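Local coordinates for nitrate transport protein (Parabacteroides distasonis, PDB 3HN0) that probably serves as the substrate-binding component of an ABC transporter, perhaps one that takes up nitrate or a related small solute, at residues P108-L111 against T112-Y115; A198-D201 against A202-S206; L258-I261 against E262-P266. All blocks are in the same frame, centred on the assembly; numbering follows the deposited sequence. Where two conformers were deposited one is given.

Contact 1. Residues P108-L111 against T112-Y115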
ATOM      1  N   PRO A 108     -14.236   6.051  -9.728  1.00 15.91           N
ATOM      2  CA  PRO A 108     -14.022   4.739 -10.366  1.00 15.33           C
ATOM      3  C   PRO A 108     -13.565   4.798 -11.812  1.00 13.79           C
ATOM      4  O   PRO A 108     -12.715   4.022 -12.250  1.00 16.32           O
ATOM      5  CB  PRO A 108     -15.390   4.045 -10.260  1.00 16.60           C
ATOM      6  CG  PRO A 108     -16.379   5.117  -9.963  1.00 18.94           C
ATOM      7  CD  PRO A 108     -15.590   6.170  -9.161  1.00 15.14           C
ATOM      8  N   ASP A 109     -14.104   5.727 -12.583  1.00 15.61           N
ATOM      9  CA  ASP A 109     -13.701   5.930 -13.964  1.00 14.56           C
ATOM     10  C   ASP A 109     -12.220   6.375 -14.101  1.00 11.80           C
ATOM     11  O   ASP A 109     -11.404   5.764 -14.804  1.00 12.99           O
ATOM     12  CB  ASP A 109     -14.627   7.011 -14.555  1.00 17.51           C
ATOM     13  CG  ASP A 109     -14.362   7.298 -16.005  1.00 25.56           C
ATOM     14  OD1 ASP A 109     -13.680   6.479 -16.657  1.00 20.04           O
ATOM     15  OD2 ASP A 109     -14.866   8.345 -16.495  1.00 20.12           O
ATOM     16  N   ILE A 110     -11.867   7.428 -13.378  1.00 15.43           N
ATOM     17  CA  ILE A 110     -10.504   7.958 -13.409  1.00 13.66           C
ATOM     18  C   ILE A 110      -9.457   6.920 -12.997  1.00 13.39           C
ATOM     19  O   ILE A 110      -8.440   6.753 -13.674  1.00 13.15           O
ATOM     20  CB  ILE A 110     -10.365   9.242 -12.590  1.00 15.69           C
ATOM     21  CG1 ILE A 110     -11.207  10.360 -13.203  1.00 20.05           C
ATOM     22  CG2 ILE A 110      -8.853   9.656 -12.527  1.00 13.80           C
ATOM     23  CD1 ILE A 110     -11.725  11.415 -12.208  1.00 23.96           C
ATOM     24  N   LEU A 111      -9.734   6.191 -11.918  1.00 12.94           N
ATOM     25  CA  LEU A 111      -8.821   5.161 -11.443  1.00 13.28           C
ATOM     26  C   LEU A 111      -8.686   3.992 -12.412  1.00 12.22           C
ATOM     27  O   LEU A 111      -7.613   3.365 -12.501  1.00 13.60           O
ATOM     28  CB  LEU A 111      -9.197   4.677 -10.033  1.00 13.26           C
ATOM     29  CG  LEU A 111      -8.968   5.764  -8.937  1.00 17.31           C
ATOM     30  CD1 LEU A 111      -9.168   5.172  -7.536  1.00 19.56           C
ATOM     31  CD2 LEU A 111      -7.607   6.440  -9.050  1.00 16.45           C
ATOM     32  N   THR A 112      -9.752   3.670 -13.117  1.00 13.66           N
ATOM     33  CA  THR A 112      -9.691   2.613 -14.112  1.00 12.60           C
ATOM     34  C   THR A 112      -8.803   3.105 -15.254  1.00 13.14           C
ATOM     35  O   THR A 112      -7.926   2.388 -15.701  1.00 11.95           O
ATOM     36  CB  THR A 112     -11.114   2.250 -14.621  1.00 14.77           C
ATOM     37  OG1 THR A 112     -11.881   1.761 -13.499  1.00 14.99           O
ATOM     38  CG2 THR A 112     -11.067   1.171 -15.686  1.00 15.80           C
ATOM     39  N   ARG A 113      -9.006   4.343 -15.682  1.00 14.58           N
ATOM     40  CA  ARG A 113      -8.161   4.885 -16.749  1.00 14.97           C
ATOM     41  C   ARG A 113      -6.694   4.920 -16.316  1.00 16.27           C
ATOM     42  O   ARG A 113      -5.805   4.573 -17.081  1.00 16.60           O
ATOM     43  CB  ARG A 113      -8.663   6.266 -17.171  1.00 17.68           C
ATOM     44  CG  ARG A 113      -9.937   6.188 -18.027  1.00 21.86           C
ATOM     45  CD  ARG A 113     -10.252   7.545 -18.618  1.00 29.76           C
ATOM     46  NE  ARG A 113     -11.204   8.287 -17.807  1.00 27.65           N
ATOM     47  CZ  ARG A 113     -11.230   9.607 -17.662  1.00 35.88           C
ATOM     48  NH1 ARG A 113     -10.304  10.378 -18.226  1.00 38.57           N
ATOM     49  NH2 ARG A 113     -12.188  10.158 -16.920  1.00 41.28           N
ATOM     50  N   TYR A 114      -6.450   5.262 -15.047  1.00 14.65           N
ATOM     51  CA  TYR A 114      -5.088   5.290 -14.546  1.00 14.15           C
ATOM     52  C   TYR A 114      -4.426   3.908 -14.584  1.00 13.23           C
ATOM     53  O   TYR A 114      -3.247   3.739 -14.987  1.00 12.59           O
ATOM     54  CB  TYR A 114      -5.083   5.856 -13.122  1.00 11.93           C
ATOM     55  CG  TYR A 114      -3.744   5.701 -12.452  1.00 12.22           C
ATOM     56  CD1 TYR A 114      -2.665   6.488 -12.839  1.00 16.99           C
ATOM     57  CD2 TYR A 114      -3.539   4.756 -11.408  1.00 14.00           C
ATOM     58  CE1 TYR A 114      -1.431   6.352 -12.252  1.00 22.24           C
ATOM     59  CE2 TYR A 114      -2.274   4.616 -10.815  1.00 14.55           C
ATOM     60  CZ  TYR A 114      -1.229   5.428 -11.250  1.00 20.35           C
ATOM     61  OH  TYR A 114       0.030   5.333 -10.692  1.00 21.46           O
ATOM     62  N   TYR A 115      -5.177   2.920 -14.097  1.00 14.07           N
ATOM     63  CA  TYR A 115      -4.710   1.540 -14.065  1.00 13.48           C
ATOM     64  C   TYR A 115      -4.394   1.027 -15.477  1.00 13.93           C
ATOM     65  O   TYR A 115      -3.358   0.450 -15.687  1.00 12.97           O
ATOM     66  CB  TYR A 115      -5.770   0.624 -13.405  1.00 14.79           C
ATOM     67  CG  TYR A 115      -5.392  -0.827 -13.477  1.00 13.34           C
ATOM     68  CD1 TYR A 115      -4.512  -1.369 -12.562  1.00 18.38           C
ATOM     69  CD2 TYR A 115      -5.891  -1.647 -14.483  1.00 19.86           C
ATOM     70  CE1 TYR A 115      -4.127  -2.713 -12.646  1.00 22.17           C
ATOM     71  CE2 TYR A 115      -5.506  -2.997 -14.555  1.00 21.38           C
ATOM     72  CZ  TYR A 115      -4.636  -3.492 -13.627  1.00 21.00           C
ATOM     73  OH  TYR A 115      -4.229  -4.797 -13.672  1.00 30.79           O
TER

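Contact 2. Residues A198-D201 against A202-S206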
ATOM      1  N   ALA A 198     -12.276  11.530  20.093  1.00 10.92           N
ATOM      2  CA  ALA A 198     -13.253  10.539  20.625  1.00 11.19           C
ATOM      3  C   ALA A 198     -13.927   9.704  19.493  1.00 10.12           C
ATOM      4  O   ALA A 198     -14.080   8.491  19.584  1.00  9.54           O
ATOM      5  CB  ALA A 198     -14.312  11.247  21.472  1.00  7.58           C
ATOM      6  N   PHE A 199     -14.360  10.387  18.446  1.00 10.67           N
ATOM      7  CA  PHE A 199     -15.028   9.696  17.357  0.70 10.89           C
ATOM      8  C   PHE A 199     -14.059   8.838  16.550  1.00 11.48           C
ATOM      9  O   PHE A 199     -14.429   7.745  16.140  1.00 11.60           O
ATOM     10  CB  PHE A 199     -16.055  10.569  16.570  0.70 12.62           C
ATOM     11  CG  PHE A 199     -15.516  11.449  15.436  0.70 16.91           C
ATOM     12  CD1 PHE A 199     -14.918  10.914  14.296  0.70 16.97           C
ATOM     13  CD2 PHE A 199     -15.766  12.837  15.455  0.70 13.59           C
ATOM     14  CE1 PHE A 199     -14.528  11.740  13.235  0.70 14.67           C
ATOM     15  CE2 PHE A 199     -15.353  13.651  14.418  0.70 16.68           C
ATOM     16  CZ  PHE A 199     -14.731  13.097  13.291  0.70 15.61           C
ATOM     17  N   GLU A 200     -12.836   9.304  16.372  1.00 11.13           N
ATOM     18  CA  GLU A 200     -11.795   8.466  15.712  1.00 12.14           C
ATOM     19  C   GLU A 200     -11.505   7.241  16.554  1.00  9.96           C
ATOM     20  O   GLU A 200     -11.375   6.171  16.017  1.00 11.96           O
ATOM     21  CB  GLU A 200     -10.505   9.226  15.437  1.00 11.18           C
ATOM     22  CG  GLU A 200     -10.660  10.323  14.412  1.00 15.37           C
ATOM     23  CD  GLU A 200      -9.348  11.026  14.107  1.00 21.09           C
ATOM     24  OE1 GLU A 200      -8.622  11.384  15.068  1.00 15.62           O
ATOM     25  OE2 GLU A 200      -9.052  11.225  12.903  1.00 16.62           O
ATOM     26  N   ASP A 201     -11.337   7.381  17.859  1.00  8.32           N
ATOM     27  CA  ASP A 201     -11.145   6.226  18.708  1.00 11.11           C
ATOM     28  C   ASP A 201     -12.277   5.219  18.520  1.00 11.01           C
ATOM     29  O   ASP A 201     -12.027   4.018  18.396  1.00 11.11           O
ATOM     30  CB  ASP A 201     -11.055   6.592  20.194  1.00 12.06           C
ATOM     31  CG  ASP A 201      -9.830   7.426  20.575  1.00 17.17           C
ATOM     32  OD1 ASP A 201      -8.884   7.534  19.794  1.00 15.45           O
ATOM     33  OD2 ASP A 201      -9.865   7.974  21.713  1.00 15.97           O
ATOM     34  N   ALA A 202     -13.528   5.694  18.504  1.00 11.52           N
ATOM     35  CA  ALA A 202     -14.648   4.747  18.388  1.00 13.06           C
ATOM     36  C   ALA A 202     -14.693   4.132  17.000  1.00 11.07           C
ATOM     37  O   ALA A 202     -15.072   2.986  16.836  1.00 12.74           O
ATOM     38  CB  ALA A 202     -15.959   5.451  18.713  1.00 13.42           C
ATOM     39  N   LEU A 203     -14.291   4.904  15.976  1.00 11.30           N
ATOM     40  CA  LEU A 203     -14.301   4.389  14.622  1.00 10.82           C
ATOM     41  C   LEU A 203     -13.234   3.328  14.434  1.00 12.69           C
ATOM     42  O   LEU A 203     -13.450   2.353  13.739  1.00 13.28           O
ATOM     43  CB  LEU A 203     -14.116   5.529  13.609  1.00 11.12           C
ATOM     44  CG  LEU A 203     -14.229   5.116  12.153  1.00  9.20           C
ATOM     45  CD1 LEU A 203     -15.461   4.292  11.878  1.00 12.06           C
ATOM     46  CD2 LEU A 203     -14.223   6.424  11.276  1.00 13.01           C
ATOM     47  N   ARG A 204     -12.074   3.526  15.045  1.00 11.47           N
ATOM     48  CA  ARG A 204     -11.049   2.478  15.051  1.00 13.43           C
ATOM     49  C   ARG A 204     -11.595   1.180  15.621  1.00 14.88           C
ATOM     50  O   ARG A 204     -11.348   0.125  15.081  1.00 12.87           O
ATOM     51  CB  ARG A 204      -9.825   2.901  15.832  1.00 11.94           C
ATOM     52  CG  ARG A 204      -8.993   3.913  15.147  1.00 13.69           C
ATOM     53  CD  ARG A 204      -7.660   4.253  15.951  1.00 18.84           C
ATOM     54  NE  ARG A 204      -7.088   5.444  15.336  1.00 17.19           N
ATOM     55  CZ  ARG A 204      -7.229   6.682  15.760  1.00 16.58           C
ATOM     56  NH1 ARG A 204      -7.718   6.970  16.961  1.00 15.89           N
ATOM     57  NH2 ARG A 204      -6.765   7.664  15.020  1.00 16.31           N
ATOM     58  N   ALA A 205     -12.353   1.252  16.709  1.00 13.88           N
ATOM     59  CA  ALA A 205     -12.921   0.073  17.299  1.00 12.26           C
ATOM     60  C   ALA A 205     -13.917  -0.609  16.377  1.00  9.85           C
ATOM     61  O   ALA A 205     -13.920  -1.851  16.216  1.00 11.96           O
ATOM     62  CB  ALA A 205     -13.587   0.434  18.637  1.00 12.43           C
ATOM     63  N   SER A 206     -14.764   0.207  15.733  1.00 11.24           N
ATOM     64  CA  SER A 206     -15.776  -0.320  14.808  1.00 10.85           C
ATOM     65  C   SER A 206     -15.112  -0.977  13.596  1.00 11.85           C
ATOM     66  O   SER A 206     -15.550  -2.075  13.116  1.00 12.57           O
ATOM     67  CB  SER A 206     -16.755   0.775  14.413  1.00 13.22           C
ATOM     68  OG  SER A 206     -17.820   0.268  13.609  1.00 12.68           O
TER

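Contact 3. Residues L258-I261 against E262-P266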
ATOM      1  N   LEU A 258      -5.642  12.923  -4.731  1.00 15.10           N
ATOM      2  CA  LEU A 258      -6.266  14.135  -5.272  1.00 12.59           C
ATOM      3  C   LEU A 258      -5.475  14.676  -6.477  1.00 13.19           C
ATOM      4  O   LEU A 258      -6.067  15.050  -7.482  1.00 13.35           O
ATOM      5  CB  LEU A 258      -6.478  15.207  -4.181  1.00 14.09           C
ATOM      6  CG  LEU A 258      -7.601  14.829  -3.188  1.00 15.66           C
ATOM      7  CD1 LEU A 258      -7.685  15.829  -2.011  1.00 15.77           C
ATOM      8  CD2 LEU A 258      -8.978  14.693  -3.860  1.00 13.52           C
ATOM      9  N   ARG A 259      -4.146  14.639  -6.389  1.00 14.73           N
ATOM     10  CA  ARG A 259      -3.294  15.034  -7.477  1.00 14.57           C
ATOM     11  C   ARG A 259      -3.516  14.187  -8.699  1.00 14.32           C
ATOM     12  O   ARG A 259      -3.563  14.701  -9.823  1.00 14.79           O
ATOM     13  CB  ARG A 259      -1.829  14.946  -7.051  1.00 16.32           C
ATOM     14  CG  ARG A 259      -0.841  15.572  -8.001  1.00 27.97           C
ATOM     15  CD  ARG A 259       0.565  15.722  -7.338  1.00 34.17           C
ATOM     16  NE  ARG A 259       0.517  16.557  -6.118  1.00 40.83           N
ATOM     17  CZ  ARG A 259       0.681  16.131  -4.855  1.00 49.03           C
ATOM     18  NH1 ARG A 259       0.940  14.852  -4.559  1.00 50.41           N
ATOM     19  NH2 ARG A 259       0.601  17.009  -3.858  1.00 49.17           N
ATOM     20  N   LEU A 260      -3.632  12.869  -8.500  1.00 15.87           N
ATOM     21  CA  LEU A 260      -3.914  11.969  -9.607  0.60 16.62           C
ATOM     22  C   LEU A 260      -5.246  12.327 -10.275  1.00 17.57           C
ATOM     23  O   LEU A 260      -5.327  12.459 -11.498  1.00 17.16           O
ATOM     24  CB  LEU A 260      -3.888  10.513  -9.102  0.60 16.02           C
ATOM     25  CG  LEU A 260      -4.080   9.379 -10.105  0.60 21.05           C
ATOM     26  CD1 LEU A 260      -3.616   8.032  -9.504  0.60 17.28           C
ATOM     27  CD2 LEU A 260      -5.534   9.331 -10.534  0.60 16.74           C
ATOM     28  N   ILE A 261      -6.301  12.499  -9.478  1.00 14.07           N
ATOM     29  CA  ILE A 261      -7.611  12.845 -10.024  1.00 13.39           C
ATOM     30  C   ILE A 261      -7.542  14.160 -10.822  1.00 16.11           C
ATOM     31  O   ILE A 261      -8.083  14.275 -11.913  1.00 13.82           O
ATOM     32  CB  ILE A 261      -8.669  13.009  -8.911  1.00 14.75           C
ATOM     33  CG1 ILE A 261      -8.894  11.663  -8.217  1.00 15.95           C
ATOM     34  CG2 ILE A 261      -9.983  13.634  -9.447  1.00 15.02           C
ATOM     35  CD1 ILE A 261      -9.389  10.585  -9.169  1.00 18.02           C
ATOM     36  N   GLU A 262      -6.852  15.134 -10.247  1.00 16.83           N
ATOM     37  CA  GLU A 262      -6.723  16.441 -10.845  1.00 16.63           C
ATOM     38  C   GLU A 262      -6.044  16.356 -12.228  1.00 15.91           C
ATOM     39  O   GLU A 262      -6.323  17.165 -13.131  1.00 14.68           O
ATOM     40  CB  GLU A 262      -5.929  17.319  -9.888  1.00 17.68           C
ATOM     41  CG  GLU A 262      -5.813  18.747 -10.332  1.00 20.58           C
ATOM     42  CD  GLU A 262      -4.955  19.575  -9.394  1.00 22.74           C
ATOM     43  OE1 GLU A 262      -4.038  19.012  -8.776  1.00 19.87           O
ATOM     44  OE2 GLU A 262      -5.216  20.774  -9.277  1.00 17.63           O
ATOM     45  N   GLN A 263      -5.147  15.389 -12.409  1.00 15.14           N
ATOM     46  CA  GLN A 263      -4.461  15.212 -13.699  1.00 18.56           C
ATOM     47  C   GLN A 263      -5.408  14.869 -14.825  1.00 18.99           C
ATOM     48  O   GLN A 263      -5.120  15.169 -16.008  1.00 17.81           O
ATOM     49  CB  GLN A 263      -3.443  14.100 -13.631  1.00 20.93           C
ATOM     50  CG  GLN A 263      -2.115  14.440 -13.007  1.00 29.36           C
ATOM     51  CD  GLN A 263      -1.174  13.247 -13.130  1.00 42.07           C
ATOM     52  OE1 GLN A 263      -1.252  12.299 -12.346  1.00 38.35           O
ATOM     53  NE2 GLN A 263      -0.309  13.279 -14.138  1.00 46.45           N
ATOM     54  N   TYR A 264      -6.482  14.169 -14.471  1.00 17.54           N
ATOM     55  CA  TYR A 264      -7.481  13.682 -15.425  1.00 16.97           C
ATOM     56  C   TYR A 264      -8.657  14.629 -15.523  1.00 19.12           C
ATOM     57  O   TYR A 264      -9.160  14.851 -16.617  1.00 19.92           O
ATOM     58  CB  TYR A 264      -7.986  12.275 -15.026  1.00 16.08           C
ATOM     59  CG  TYR A 264      -6.976  11.186 -15.276  1.00 16.17           C
ATOM     60  CD1 TYR A 264      -6.007  10.892 -14.346  1.00 16.26           C
ATOM     61  CD2 TYR A 264      -6.999  10.439 -16.462  1.00 22.81           C
ATOM     62  CE1 TYR A 264      -5.049   9.922 -14.588  1.00 23.11           C
ATOM     63  CE2 TYR A 264      -6.059   9.453 -16.702  1.00 20.67           C
ATOM     64  CZ  TYR A 264      -5.077   9.205 -15.765  1.00 21.32           C
ATOM     65  OH  TYR A 264      -4.125   8.235 -15.996  1.00 29.17           O
ATOM     66  N   GLU A 265      -9.108  15.165 -14.385  1.00 17.45           N
ATOM     67  CA  GLU A 265     -10.342  15.942 -14.284  1.00 18.14           C
ATOM     68  C   GLU A 265     -10.260  16.973 -13.159  1.00 16.74           C
ATOM     69  O   GLU A 265     -10.821  16.773 -12.082  1.00 16.88           O
ATOM     70  CB  GLU A 265     -11.524  15.018 -13.988  1.00 21.15           C
ATOM     71  CG  GLU A 265     -11.908  14.018 -15.089  1.00 32.97           C
ATOM     72  CD  GLU A 265     -12.289  14.674 -16.412  1.00 44.38           C
ATOM     73  OE1 GLU A 265     -12.610  15.887 -16.428  1.00 52.84           O
ATOM     74  OE2 GLU A 265     -12.255  13.960 -17.446  1.00 53.89           O
ATOM     75  N   PRO A 266      -9.563  18.084 -13.389  1.00 16.10           N
ATOM     76  CA  PRO A 266      -9.365  19.053 -12.289  1.00 15.32           C
ATOM     77  C   PRO A 266     -10.669  19.601 -11.685  1.00 15.86           C
ATOM     78  O   PRO A 266     -10.704  19.978 -10.502  1.00 16.48           O
ATOM     79  CB  PRO A 266      -8.574  20.200 -12.956  1.00 17.28           C
ATOM     80  CG  PRO A 266      -8.552  19.905 -14.416  1.00 21.85           C
ATOM     81  CD  PRO A 266      -8.920  18.500 -14.651  1.00 18.03           C
TER
HETATM   82  O   HOH W   1      -2.228  16.889 -10.729  1.00 27.03           O

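Contact 1. Residues P108-L111 against T112-Y115
Asp109 and Arg113, one helical turn apart, pair through a two-point salt bridge. Arg113 NE donates to Asp109 OD1 at 3.3 Å in a nearly straight bond (167°), lying well above the carboxylate plane, while OD1 stays close to the plane of the guanidinium. The second point, Arg113 NH2 to Asp109 OD2, is equally long at 3.3 Å and weak, and the two flat groups are turned 51° against each other. Two torsions bring the charges together: Asp109 holds CG anti to its own N (chi1 -178°), and the Arg113 chain bends at chi3. This bend also lays one face of the guanidinium over Ile110 CA, with Arg113 NH2 3.8 Å from Ile110 CG1. Asp109 is buried and held at both oxygens by further bonds, OD1 to the hydroxyl of Tyr127 and OD2 to the backbone N of Gly105. With an alanine in place of Arg113, the Asp109 carboxylate would probably lose its cationic partner, keeping Tyr127 and Gly105, and Ile110 would lose the guanidinium over it. Thr112 folds back on the helix: its OG1 donates to Pro108 O at 2.7 Å, and its N reaches the same oxygen at 3.1 Å from the opposite face of the carbonyl plane. Such i to i+4 ion pairing and threonine-to-carbonyl bonding are characteristic of alpha-helices, here helix 107-119 of the beta-alpha-beta unit between strands 99-100 and 125-126.

Contact 2. Residues A198-D201 against A202-S206
Between Ala198-Asp201 and Ala202-Ser206 the backbone is regular alpha-helix, with successive i to i+4 bonds from Ala202 N to Ala198 O, Leu203 N to Phe199 O, Arg204 N to Glu200 O and, longer, Ala205 N to Asp201 O (3.3 Å). Arg204 carries the side-chain contact. Its chain runs extended from CG to NE, Arg204 CG lying 3.4 Å from Glu200 O, and the guanidinium lays one face over that oxygen. Asp201 OD1 comes to the edge of the guanidinium, in its plane, and forms a salt bridge with Arg204 NH1 at 3.1 Å; the two planes are 52° apart. Asp201 CG stands beside its own N (chi1 -66°), which directs the carboxylate to this pairing. The same guanidinium is met mainly by Glu200 CB, 3.9 Å from Arg204 NH1. Glu200 OE1 stays 4.2 Å from Arg204 NH2, beyond a salt bridge, whereas OE2 is hydrogen-bonded to the hydroxyl of Tyr244. Such an i to i+3 ion pair on a helix's exposed side is a common intrahelical salt bridge. Helix 196-212 here sets Leu203 on Tyr244 of strand 242-246 and Trp23 of helix 21-25, Ala198 on Ile30 of strand 29-30 and Glu200 on Ala78 of strand 76-82.

Contact 3. Residues L258-I261 against E262-P266
Tyr264 meets the preceding turn at the backbone of Leu260. The edge of its ring comes up to the carbonyl, Tyr264 CD1 lying 3.3 Å from Leu260 O with that oxygen in the ring plane. Tyr264 has CG beside its own N (chi1 -73°), which turns the ring back toward this carbonyl. A further touch between the ring and the Leu260 side chain is doubtful, because that side chain takes two conformers. At Ile261 O two donors meet. Glu265 N reaches Ile261 O at 2.8 Å, nearly in line with the C=O bond, and Tyr264 N meets the same oxygen at 3.0 Å from above the carbonyl plane. One oxygen thus takes both an i+3 and an i+4 bond, and Glu265, just ahead of Pro266, no longer has helical backbone angles. One turn earlier the spacing is still that of an alpha-helix, Glu262 N donating to Leu258 O at 2.9 Å. Gln263 N is shared, with a bond to Arg259 O and a weak one to Leu260 O. On the outer side a water donates to Arg259 O at 2.7 Å and, weakly, to Glu262 OE1, so the carboxylate is linked back to the helix backbone through solvent. Farther out, the Glu265 carboxylate forms a long, weak ion pair with Arg113. Helix 251-264 lies against helix 107-119, where Ile261 and Tyr264 pack on Ile110 and Tyr264 also touches Arg113; Leu258 and Ile261 pack against helix 62-70.

Overall arrangement
All three contacts are local, each made along a single helix. Contact 1 is the more buried, with no exposed residue, whereas contacts 2 and 3 each mix three buried residues with three exposed. Contacts 1 and 3 belong together: their centres are about 11 Å apart, and helices 107-119 and 251-264 touch directly, with Ile110 CG2 3.5 Å from Ile261 CD1. Contact 2 stands apart on helix 196-212, across the centre of the chain from contact 1. Contact 1 pairs Arg113 with a buried aspartate, contact 2 sets an exposed arginine against an exposed aspartate, and contact 3 relies mainly on backbone bonds, two of them on Ile261 O, and on a tyrosine ring edge against a carbonyl oxygen.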